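Local atomic coordinates of DUF176 (Nitrosomonas europaea, PDB entry 2OMO), a protein that may act as an oxidoreductase, being a putative antibiotic biosynthesis monooxygenase of the ABM family. Residues R45-H48 and E49-R53; A66-P69 and T70-V73; A85-E89 and T90-L94. All coordinates share one frame; numbering follows the deposited sequence.

Contact 1: R45-H48 and E49-R53; sequences RMNH and EQSIR
Arg45 and Glu49 cross aslant one helical turn apart, their guanidinium and carboxylate planes 84° from each other. Arg45 is modelled in two conformers; in one, NE gives a salt-bridging hydrogen bond to Glu49 OE2 over 3.0 Å, so the link is probably not permanent. NE approaches OE2 from over the carboxylate, not within its plane, and the N-H is far from straight at 130°, so charge counts for more than direction. The selenomethionine Met46 runs alongside Glu49, bringing CE to 3.2 Å from Glu49 OE1.

Ser51 OG lies 3.0 Å from Asn47 OD1 and 2.9 Å from Asn47 O; it is also hydrogen-bonded to Glu54 and His92, so polar partners surround this buried hydroxyl. His48, with CG anti to its main-chain N (chi1 164°), lays its imidazole obliquely against Ile52, CE1 to CG2 being 3.6 Å. Its ND1 is bonded to Phe60 O of strand 57-65, and Pro118 of the second subunit packs on it.

Backbone bonds from i+4 to i, such as Glu49 N to Arg45 O at 2.9 Å, mark the last turns of the first alpha-helix in a ferredoxin-like fold, along which side chains three or four residues apart pair.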
ATOM      1  N   ARG A  45       8.567   9.335  11.315  1.00 13.06           N
ATOM      2  CA  ARG A  45       9.917   9.112  10.771  0.60 13.34           C
ATOM      3  C   ARG A  45      10.678   8.136  11.676  1.00 13.14           C
ATOM      4  O   ARG A  45      11.331   7.198  11.207  1.00 12.91           O
ATOM      5  CB  ARG A  45      10.681  10.453  10.657  0.60 13.12           C
ATOM      6  CG  ARG A  45      12.112  10.330  10.111  0.60 14.25           C
ATOM      7  CD  ARG A  45      12.833  11.688  10.124  0.60 14.78           C
ATOM      8  NE  ARG A  45      14.225  11.582  10.550  0.60 18.83           N
ATOM      9  CZ  ARG A  45      14.750  12.216  11.602  0.60 21.45           C
ATOM     10  NH1 ARG A  45      16.031  12.059  11.906  0.60 19.31           N
ATOM     11  NH2 ARG A  45      14.001  13.016  12.355  0.60 23.88           N
HETATM   12  N   MSE A  46      10.605   8.386  12.987  1.00 12.99           N
HETATM   13  CA  MSE A  46      11.301   7.587  13.973  1.00 13.68           C
HETATM   14  C   MSE A  46      10.800   6.159  13.956  1.00 13.90           C
HETATM   15  O   MSE A  46      11.597   5.205  14.043  1.00 14.87           O
HETATM   16  CB  MSE A  46      11.085   8.192  15.364  1.00 13.16           C
HETATM   17  CG  MSE A  46      11.313   9.681  15.376  1.00 16.96           C
HETATM   18 SE   MSE A  46      13.199  10.094  15.294  0.60 29.83          SE
HETATM   19  CE  MSE A  46      13.545  10.084  13.392  1.00 25.86           C
ATOM     20  N   ASN A  47       9.477   6.007  13.885  1.00 13.52           N
ATOM     21  CA  ASN A  47       8.842   4.681  13.772  1.00 14.85           C
ATOM     22  C   ASN A  47       9.349   3.938  12.507  1.00 14.74           C
ATOM     23  O   ASN A  47       9.810   2.801  12.584  1.00 15.62           O
ATOM     24  CB  ASN A  47       7.313   4.892  13.749  1.00 14.91           C
ATOM     25  CG  ASN A  47       6.496   3.577  13.831  1.00 18.92           C
ATOM     26  OD1 ASN A  47       7.046   2.509  13.940  1.00 15.65           O
ATOM     27  ND2 ASN A  47       5.157   3.694  13.771  1.00 19.89           N
ATOM     28  N   HIS A  48       9.311   4.619  11.359  1.00 15.21           N
ATOM     29  CA  HIS A  48       9.786   4.083  10.075  1.00 15.31           C
ATOM     30  C   HIS A  48      11.251   3.607  10.177  1.00 15.85           C
ATOM     31  O   HIS A  48      11.556   2.486   9.783  1.00 16.76           O
ATOM     32  CB  HIS A  48       9.714   5.154   8.987  1.00 14.27           C
ATOM     33  CG  HIS A  48      10.518   4.825   7.755  1.00 14.82           C
ATOM     34  ND1 HIS A  48      10.042   3.992   6.755  1.00 15.05           N
ATOM     35  CD2 HIS A  48      11.757   5.215   7.367  1.00 15.19           C
ATOM     36  CE1 HIS A  48      10.955   3.900   5.797  1.00 14.06           C
ATOM     37  NE2 HIS A  48      12.009   4.622   6.151  1.00 17.77           N
ATOM     38  N   GLU A  49      12.131   4.468  10.701  1.00 15.35           N
ATOM     39  CA  GLU A  49      13.586   4.202  10.759  1.00 15.82           C
ATOM     40  C   GLU A  49      13.891   2.940  11.533  1.00 15.68           C
ATOM     41  O   GLU A  49      14.789   2.208  11.163  1.00 16.11           O
ATOM     42  CB  GLU A  49      14.355   5.400  11.344  1.00 15.51           C
ATOM     43  CG  GLU A  49      14.351   6.610  10.376  1.00 16.75           C
ATOM     44  CD  GLU A  49      15.067   7.846  10.911  1.00 17.50           C
ATOM     45  OE1 GLU A  49      15.509   7.857  12.079  1.00 22.59           O
ATOM     46  OE2 GLU A  49      15.188   8.821  10.136  1.00 22.42           O
ATOM     47  N   GLN A  50      13.137   2.678  12.595  1.00 15.21           N
ATOM     48  CA  GLN A  50      13.335   1.486  13.389  1.00 15.09           C
ATOM     49  C   GLN A  50      12.597   0.292  12.770  1.00 15.35           C
ATOM     50  O   GLN A  50      13.053  -0.830  12.853  1.00 15.76           O
ATOM     51  CB  GLN A  50      12.867   1.699  14.830  1.00 15.88           C
ATOM     52  CG  GLN A  50      13.718   2.707  15.624  1.00 16.35           C
ATOM     53  CD  GLN A  50      15.197   2.367  15.577  1.00 25.13           C
ATOM     54  OE1 GLN A  50      15.603   1.223  15.834  1.00 27.65           O
ATOM     55  NE2 GLN A  50      16.022   3.365  15.243  1.00 27.03           N
ATOM     56  N   SER A  51      11.442   0.533  12.194  1.00 14.47           N
ATOM     57  CA  SER A  51      10.594  -0.556  11.731  1.00 15.50           C
ATOM     58  C   SER A  51      11.203  -1.251  10.522  1.00 15.51           C
ATOM     59  O   SER A  51      11.076  -2.474  10.397  1.00 16.47           O
ATOM     60  CB  SER A  51       9.168  -0.073  11.474  1.00 14.99           C
ATOM     61  OG  SER A  51       8.512   0.220  12.698  1.00 14.79           O
ATOM     62  N   ILE A  52      11.890  -0.504   9.667  1.00 15.84           N
ATOM     63  CA  ILE A  52      12.548  -1.120   8.496  1.00 17.01           C
ATOM     64  C   ILE A  52      13.709  -2.061   8.840  1.00 18.20           C
ATOM     65  O   ILE A  52      14.191  -2.795   7.973  1.00 18.00           O
ATOM     66  CB  ILE A  52      12.953  -0.115   7.394  1.00 16.57           C
ATOM     67  CG1 ILE A  52      14.027   0.883   7.875  1.00 16.11           C
ATOM     68  CG2 ILE A  52      11.672   0.571   6.861  1.00 15.78           C
ATOM     69  CD1 ILE A  52      14.633   1.719   6.783  1.00 17.58           C
ATOM     70  N   ARG A  53      14.131  -2.000  10.101  1.00 18.72           N
ATOM     71  CA  ARG A  53      15.169  -2.849  10.653  1.00 20.22           C
ATOM     72  C   ARG A  53      14.589  -4.075  11.359  1.00 20.12           C
ATOM     73  O   ARG A  53      15.342  -4.922  11.863  1.00 21.64           O
ATOM     74  CB  ARG A  53      15.982  -2.023  11.642  1.00 20.01           C
ATOM     75  CG  ARG A  53      16.646  -0.808  11.006  1.00 22.56           C
ATOM     76  CD  ARG A  53      17.408   0.014  12.037  1.00 28.54           C
ATOM     77  NE  ARG A  53      18.323  -0.833  12.791  1.00 30.50           N
ATOM     78  CZ  ARG A  53      19.575  -1.120  12.427  1.00 34.03           C
ATOM     79  NH1 ARG A  53      20.105  -0.607  11.319  1.00 36.65           N
ATOM     80  NH2 ARG A  53      20.309  -1.921  13.185  1.00 33.23           N
TER

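Contact 2: A66-P69 and T70-V73; sequences ADDP and TRFV
Two first torsions bring Asp68 and Thr70 together: Asp68 swings its carboxylate away from its own backbone N (chi1 -172°) and forward along the chain, while Thr70 sets OG1 between its backbone N and carbonyl carbon (chi1 65°), facing that carboxylate. One oxygen, Asp68 OD1, then collects two bonds from the same residue, from Thr70 N at 2.9 Å and from Thr70 OG1 at 2.8 Å. Both donors come from the same face of the carboxylate, above its plane rather than within it, and together they limit its rotation.

The bond to Thr70 N closes an Asx turn across Pro69. A type I beta turn from Asp68 to Arg71 overlaps it, closed by Arg71 N donating to Asp68 O at 3.0 Å. Pro69, whose ring restricts phi, takes the second place in that turn.

The other carboxylate oxygen faces Arg71. Bent at chi2 (-46°), the arginine chain folds back so that CG lies 3.6 Å from Asp68 OD2, and NE stands at the same 3.6 Å from OD2. This oxygen sits off to one side of the guanidinium group, where none of its hydrogens is aimed, so the salt bridge is purely electrostatic. The Phe72 ring approaches the Pro69 carbonyl obliquely, CE2 lying 3.2 Å from Pro69 O; that oxygen also accepts a hydrogen bond from Gln64.

The turn belongs to the hairpin link between strands 57-65 and 71-78, and Ala66 makes backbone hydrogen bonds to the second subunit. Chemically, the division of labour within one carboxylate implies that OD1 probably helps to set the course of the chain through directed bonds, whereas OD2 may add a weaker, undirected attraction that would help to stabilise the negative charge of Asp68.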
ATOM      1  N   ALA A  66      -1.660  13.391  -1.592  1.00 16.60           N
ATOM      2  CA  ALA A  66      -1.435  14.529  -2.483  1.00 17.43           C
ATOM      3  C   ALA A  66      -2.541  15.551  -2.367  1.00 18.64           C
ATOM      4  O   ALA A  66      -2.302  16.725  -2.571  1.00 19.36           O
ATOM      5  CB  ALA A  66      -1.357  14.072  -3.952  1.00 17.08           C
ATOM      6  N   ASP A  67      -3.765  15.108  -2.107  1.00 19.93           N
ATOM      7  CA  ASP A  67      -4.894  16.026  -2.109  1.00 21.24           C
ATOM      8  C   ASP A  67      -5.064  16.714  -0.762  1.00 21.30           C
ATOM      9  O   ASP A  67      -5.706  17.756  -0.672  1.00 21.08           O
ATOM     10  CB  ASP A  67      -6.193  15.285  -2.472  1.00 22.72           C
ATOM     11  CG  ASP A  67      -6.363  15.090  -3.987  1.00 24.07           C
ATOM     12  OD1 ASP A  67      -5.586  15.660  -4.794  1.00 29.24           O
ATOM     13  OD2 ASP A  67      -7.300  14.372  -4.378  1.00 27.33           O
ATOM     14  N   ASP A  68      -4.532  16.110   0.295  1.00 20.95           N
ATOM     15  CA  ASP A  68      -4.843  16.561   1.649  1.00 20.85           C
ATOM     16  C   ASP A  68      -3.721  16.195   2.573  1.00 21.20           C
ATOM     17  O   ASP A  68      -3.628  15.030   2.951  1.00 20.39           O
ATOM     18  CB  ASP A  68      -6.106  15.899   2.173  1.00 21.06           C
ATOM     19  CG  ASP A  68      -6.565  16.492   3.512  1.00 22.15           C
ATOM     20  OD1 ASP A  68      -5.735  17.153   4.194  1.00 22.01           O
ATOM     21  OD2 ASP A  68      -7.744  16.314   3.872  1.00 20.41           O
ATOM     22  N   PRO A  69      -2.890  17.187   2.974  1.00 20.94           N
ATOM     23  CA  PRO A  69      -1.712  16.888   3.828  1.00 20.35           C
ATOM     24  C   PRO A  69      -2.056  16.361   5.217  1.00 18.39           C
ATOM     25  O   PRO A  69      -1.170  15.923   5.923  1.00 18.94           O
ATOM     26  CB  PRO A  69      -0.974  18.243   3.931  1.00 19.66           C
ATOM     27  CG  PRO A  69      -2.054  19.281   3.693  1.00 21.70           C
ATOM     28  CD  PRO A  69      -2.994  18.628   2.661  1.00 20.90           C
ATOM     29  N   THR A  70      -3.312  16.423   5.639  1.00 18.65           N
ATOM     30  CA  THR A  70      -3.651  15.888   6.967  1.00 18.58           C
ATOM     31  C   THR A  70      -3.917  14.371   6.901  1.00 17.72           C
ATOM     32  O   THR A  70      -4.146  13.737   7.925  1.00 18.39           O
ATOM     33  CB  THR A  70      -4.853  16.614   7.649  1.00 18.99           C
ATOM     34  OG1 THR A  70      -6.044  16.373   6.882  1.00 18.88           O
ATOM     35  CG2 THR A  70      -4.558  18.145   7.823  1.00 18.63           C
ATOM     36  N   ARG A  71      -3.884  13.811   5.691  1.00 16.78           N
ATOM     37  CA  ARG A  71      -4.208  12.416   5.500  1.00 16.59           C
ATOM     38  C   ARG A  71      -2.954  11.640   5.207  1.00 15.33           C
ATOM     39  O   ARG A  71      -2.219  11.959   4.262  1.00 15.66           O
ATOM     40  CB  ARG A  71      -5.268  12.203   4.414  1.00 17.26           C
ATOM     41  CG  ARG A  71      -6.543  13.052   4.615  1.00 21.77           C
ATOM     42  CD  ARG A  71      -6.971  12.951   6.009  1.00 26.01           C
ATOM     43  NE  ARG A  71      -8.189  13.700   6.284  1.00 32.56           N
ATOM     44  CZ  ARG A  71      -9.382  13.141   6.225  1.00 34.30           C
ATOM     45  NH1 ARG A  71      -9.462  11.868   5.880  1.00 36.19           N
ATOM     46  NH2 ARG A  71     -10.478  13.838   6.504  1.00 36.74           N
ATOM     47  N   PHE A  72      -2.689  10.662   6.068  1.00 14.36           N
ATOM     48  CA  PHE A  72      -1.494   9.804   5.915  1.00 13.25           C
ATOM     49  C   PHE A  72      -1.828   8.340   5.803  1.00 13.59           C
ATOM     50  O   PHE A  72      -2.868   7.869   6.313  1.00 13.97           O
ATOM     51  CB  PHE A  72      -0.543   9.976   7.125  1.00 13.93           C
ATOM     52  CG  PHE A  72       0.022  11.365   7.245  1.00 15.15           C
ATOM     53  CD1 PHE A  72       1.261  11.672   6.665  1.00 15.36           C
ATOM     54  CD2 PHE A  72      -0.715  12.391   7.880  1.00 17.57           C
ATOM     55  CE1 PHE A  72       1.792  13.007   6.768  1.00 17.12           C
ATOM     56  CE2 PHE A  72      -0.193  13.714   7.999  1.00 19.47           C
ATOM     57  CZ  PHE A  72       1.073  14.008   7.428  1.00 17.35           C
ATOM     58  N   VAL A  73      -0.902   7.601   5.211  1.00 13.99           N
ATOM     59  CA  VAL A  73      -0.988   6.112   5.178  1.00 14.63           C
ATOM     60  C   VAL A  73       0.359   5.536   5.625  1.00 14.70           C
ATOM     61  O   VAL A  73       1.424   6.014   5.169  1.00 14.04           O
ATOM     62  CB  VAL A  73      -1.290   5.599   3.763  1.00 15.28           C
ATOM     63  CG1 VAL A  73      -0.914   4.069   3.606  1.00 15.33           C
ATOM     64  CG2 VAL A  73      -2.756   5.862   3.399  1.00 16.17           C
TER

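Contact 3: A85-E89 and T90-L94; sequences AAHKE and TAHYL
The hydroxyl of Thr90 serves both sides of a junction at once: OG1 gives its proton to His87 O of the 85-89 segment, 3.0 Å away, and accepts from Tyr93 N at 3.2 Å in the first turn of helix 91-100. With OG1 set between the backbone N and the carbonyl carbon (chi1 72°), one group can reach both partners. The same oxygen lies over the centre of the His92 ring, 3.1 Å above its plane. His87 O receives a second bond, from Thr90 N at 3.2 Å; this donor stands well above the carbonyl plane, whereas OG1 is only slightly tilted from it.

In motif terms, Thr90 is the N-cap of helix 91-100, and a type I beta turn from His87 to Thr90 carries the chain from one helix to the next. The His87 carbonyl is thereby joined to the N-cap of the helix that follows.

Three side chains at this junction, His87, His92 and Tyr93, form an aromatic cluster. Tyr93 CB sits over one face of the His87 imidazole, 4.2 Å from its centroid in a CH-pi contact, while the two rings themselves meet obliquely with planes at 54°. The His87 and His92 side chains run roughly perpendicular and bring ND1 of His87 and NE2 of His92 to 4.1 Å, yet these nitrogens do not bond to each other. Both are instead hydrogen-bonded to OE2 of Glu54.

Lys88 adds a separate CH-pi contact from outside the cluster: its CG lies over a face of the Tyr93 ring, closer to the margin than to the middle, and the extended aliphatic chain carries CD on toward Tyr93 OH. Leu94 places CD2 near Lys88 O.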
ATOM      1  N   ALA A  85       3.119  -9.141  13.811  1.00 20.05           N
ATOM      2  CA  ALA A  85       2.644  -9.191  15.199  1.00 19.15           C
ATOM      3  C   ALA A  85       3.686  -8.638  16.149  1.00 18.49           C
ATOM      4  O   ALA A  85       3.360  -7.950  17.096  1.00 19.56           O
ATOM      5  CB  ALA A  85       2.323 -10.636  15.588  1.00 19.71           C
ATOM      6  N   ALA A  86       4.950  -8.943  15.886  1.00 17.93           N
ATOM      7  CA  ALA A  86       6.059  -8.508  16.746  1.00 16.89           C
ATOM      8  C   ALA A  86       6.205  -6.995  16.752  1.00 16.56           C
ATOM      9  O   ALA A  86       6.681  -6.410  17.720  1.00 15.49           O
ATOM     10  CB  ALA A  86       7.343  -9.132  16.288  1.00 16.40           C
ATOM     11  N   HIS A  87       5.835  -6.361  15.639  1.00 16.48           N
ATOM     12  CA  HIS A  87       5.944  -4.911  15.545  1.00 16.83           C
ATOM     13  C   HIS A  87       5.258  -4.192  16.706  1.00 17.12           C
ATOM     14  O   HIS A  87       5.762  -3.190  17.180  1.00 17.10           O
ATOM     15  CB  HIS A  87       5.329  -4.407  14.235  1.00 16.66           C
ATOM     16  CG  HIS A  87       5.250  -2.913  14.119  1.00 15.21           C
ATOM     17  ND1 HIS A  87       6.355  -2.114  13.949  1.00 16.93           N
ATOM     18  CD2 HIS A  87       4.177  -2.080  14.064  1.00 18.46           C
ATOM     19  CE1 HIS A  87       5.983  -0.847  13.873  1.00 18.03           C
ATOM     20  NE2 HIS A  87       4.663  -0.798  13.923  1.00 17.68           N
ATOM     21  N   LYS A  88       4.102  -4.676  17.147  1.00 17.20           N
ATOM     22  CA  LYS A  88       3.328  -3.946  18.150  1.00 19.06           C
ATOM     23  C   LYS A  88       3.914  -4.087  19.562  1.00 19.13           C
ATOM     24  O   LYS A  88       3.458  -3.424  20.503  1.00 18.69           O
ATOM     25  CB  LYS A  88       1.842  -4.329  18.102  1.00 20.31           C
ATOM     26  CG  LYS A  88       1.130  -3.786  16.839  1.00 25.84           C
ATOM     27  CD  LYS A  88      -0.402  -3.675  17.042  1.00 31.56           C
ATOM     28  CE  LYS A  88      -1.178  -3.772  15.725  1.00 34.43           C
ATOM     29  NZ  LYS A  88      -2.641  -3.370  15.878  1.00 33.79           N
ATOM     30  N   GLU A  89       4.964  -4.903  19.649  1.00 18.73           N
ATOM     31  CA  GLU A  89       5.693  -5.208  20.880  0.50 19.32           C
ATOM     32  C   GLU A  89       6.908  -4.297  21.048  1.00 18.98           C
ATOM     33  O   GLU A  89       7.493  -4.193  22.143  1.00 19.28           O
ATOM     34  CB  GLU A  89       6.173  -6.667  20.861  0.50 19.57           C
ATOM     35  CG  GLU A  89       5.144  -7.711  21.273  0.50 21.88           C
ATOM     36  CD  GLU A  89       5.805  -9.005  21.738  0.50 24.34           C
ATOM     37  OE1 GLU A  89       5.896  -9.227  22.973  0.50 25.62           O
ATOM     38  OE2 GLU A  89       6.255  -9.793  20.872  0.50 26.18           O
ATOM     39  N   THR A  90       7.306  -3.648  19.962  1.00 17.65           N
ATOM     40  CA  THR A  90       8.551  -2.892  19.963  1.00 16.70           C
ATOM     41  C   THR A  90       8.387  -1.572  20.728  1.00 17.06           C
ATOM     42  O   THR A  90       7.263  -1.006  20.790  1.00 15.39           O
ATOM     43  CB  THR A  90       9.075  -2.645  18.519  1.00 15.92           C
ATOM     44  OG1 THR A  90       8.245  -1.681  17.865  1.00 15.26           O
ATOM     45  CG2 THR A  90       9.055  -3.935  17.713  1.00 14.19           C
ATOM     46  N   ALA A  91       9.493  -1.106  21.331  1.00 18.18           N
ATOM     47  CA  ALA A  91       9.496   0.188  22.035  1.00 18.59           C
ATOM     48  C   ALA A  91       9.117   1.356  21.093  1.00 18.15           C
ATOM     49  O   ALA A  91       8.362   2.252  21.478  1.00 17.27           O
ATOM     50  CB  ALA A  91      10.833   0.451  22.678  1.00 19.22           C
ATOM     51  N   HIS A  92       9.632   1.320  19.860  1.00 17.90           N
ATOM     52  CA  HIS A  92       9.410   2.417  18.899  1.00 17.36           C
ATOM     53  C   HIS A  92       7.956   2.474  18.480  1.00 17.20           C
ATOM     54  O   HIS A  92       7.402   3.570  18.354  1.00 17.86           O
ATOM     55  CB  HIS A  92      10.366   2.379  17.693  1.00 16.24           C
ATOM     56  CG  HIS A  92      10.264   1.136  16.860  1.00 16.81           C
ATOM     57  ND1 HIS A  92      10.993  -0.011  17.116  1.00 15.02           N
ATOM     58  CD2 HIS A  92       9.569   0.893  15.725  1.00 16.44           C
ATOM     59  CE1 HIS A  92      10.730  -0.913  16.186  1.00 17.49           C
ATOM     60  NE2 HIS A  92       9.860  -0.394  15.339  1.00 16.98           N
ATOM     61  N   TYR A  93       7.309   1.309  18.320  1.00 16.69           N
ATOM     62  CA  TYR A  93       5.858   1.333  18.124  1.00 17.20           C
ATOM     63  C   TYR A  93       5.105   1.981  19.294  1.00 17.36           C
ATOM     64  O   TYR A  93       4.254   2.846  19.109  1.00 17.14           O
ATOM     65  CB  TYR A  93       5.278  -0.066  17.844  1.00 17.28           C
ATOM     66  CG  TYR A  93       3.755  -0.042  17.902  1.00 17.95           C
ATOM     67  CD1 TYR A  93       3.002   0.611  16.912  1.00 19.64           C
ATOM     68  CD2 TYR A  93       3.074  -0.615  18.980  1.00 19.20           C
ATOM     69  CE1 TYR A  93       1.599   0.650  16.989  1.00 19.08           C
ATOM     70  CE2 TYR A  93       1.691  -0.586  19.067  1.00 20.01           C
ATOM     71  CZ  TYR A  93       0.965   0.046  18.071  1.00 20.61           C
ATOM     72  OH  TYR A  93      -0.390   0.061  18.206  1.00 22.01           O
ATOM     73  N   LEU A  94       5.388   1.491  20.493  1.00 17.32           N
ATOM     74  CA  LEU A  94       4.720   1.943  21.707  1.00 18.63           C
ATOM     75  C   LEU A  94       4.936   3.432  21.923  1.00 18.44           C
ATOM     76  O   LEU A  94       3.995   4.152  22.289  1.00 19.07           O
ATOM     77  CB  LEU A  94       5.194   1.117  22.923  1.00 18.23           C
ATOM     78  CG  LEU A  94       4.832  -0.397  22.822  1.00 20.81           C
ATOM     79  CD1 LEU A  94       5.618  -1.231  23.848  1.00 21.70           C
ATOM     80  CD2 LEU A  94       3.320  -0.711  22.892  1.00 24.23           C
TER

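In the fold
Along the chain the three contacts follow in series: contact 1 at the end of helix 37-51, contact 2 at the hairpin between strands 57-65 and 71-78, contact 3 where helix 81-87 gives way to helix 91-100. Contacts 1 and 3 touch, their centres about 11 Å apart, and join the helical elements packed beside the four-stranded antiparallel sheet. Contact 2 lies on the far side of the chain's centre from contact 3, with centres about 24 Å apart, and about 20 Å from the centre of contact 1. Contacts 1 and 2 both reach the second subunit, consistent with the dimer of ferredoxin-like units known in this family.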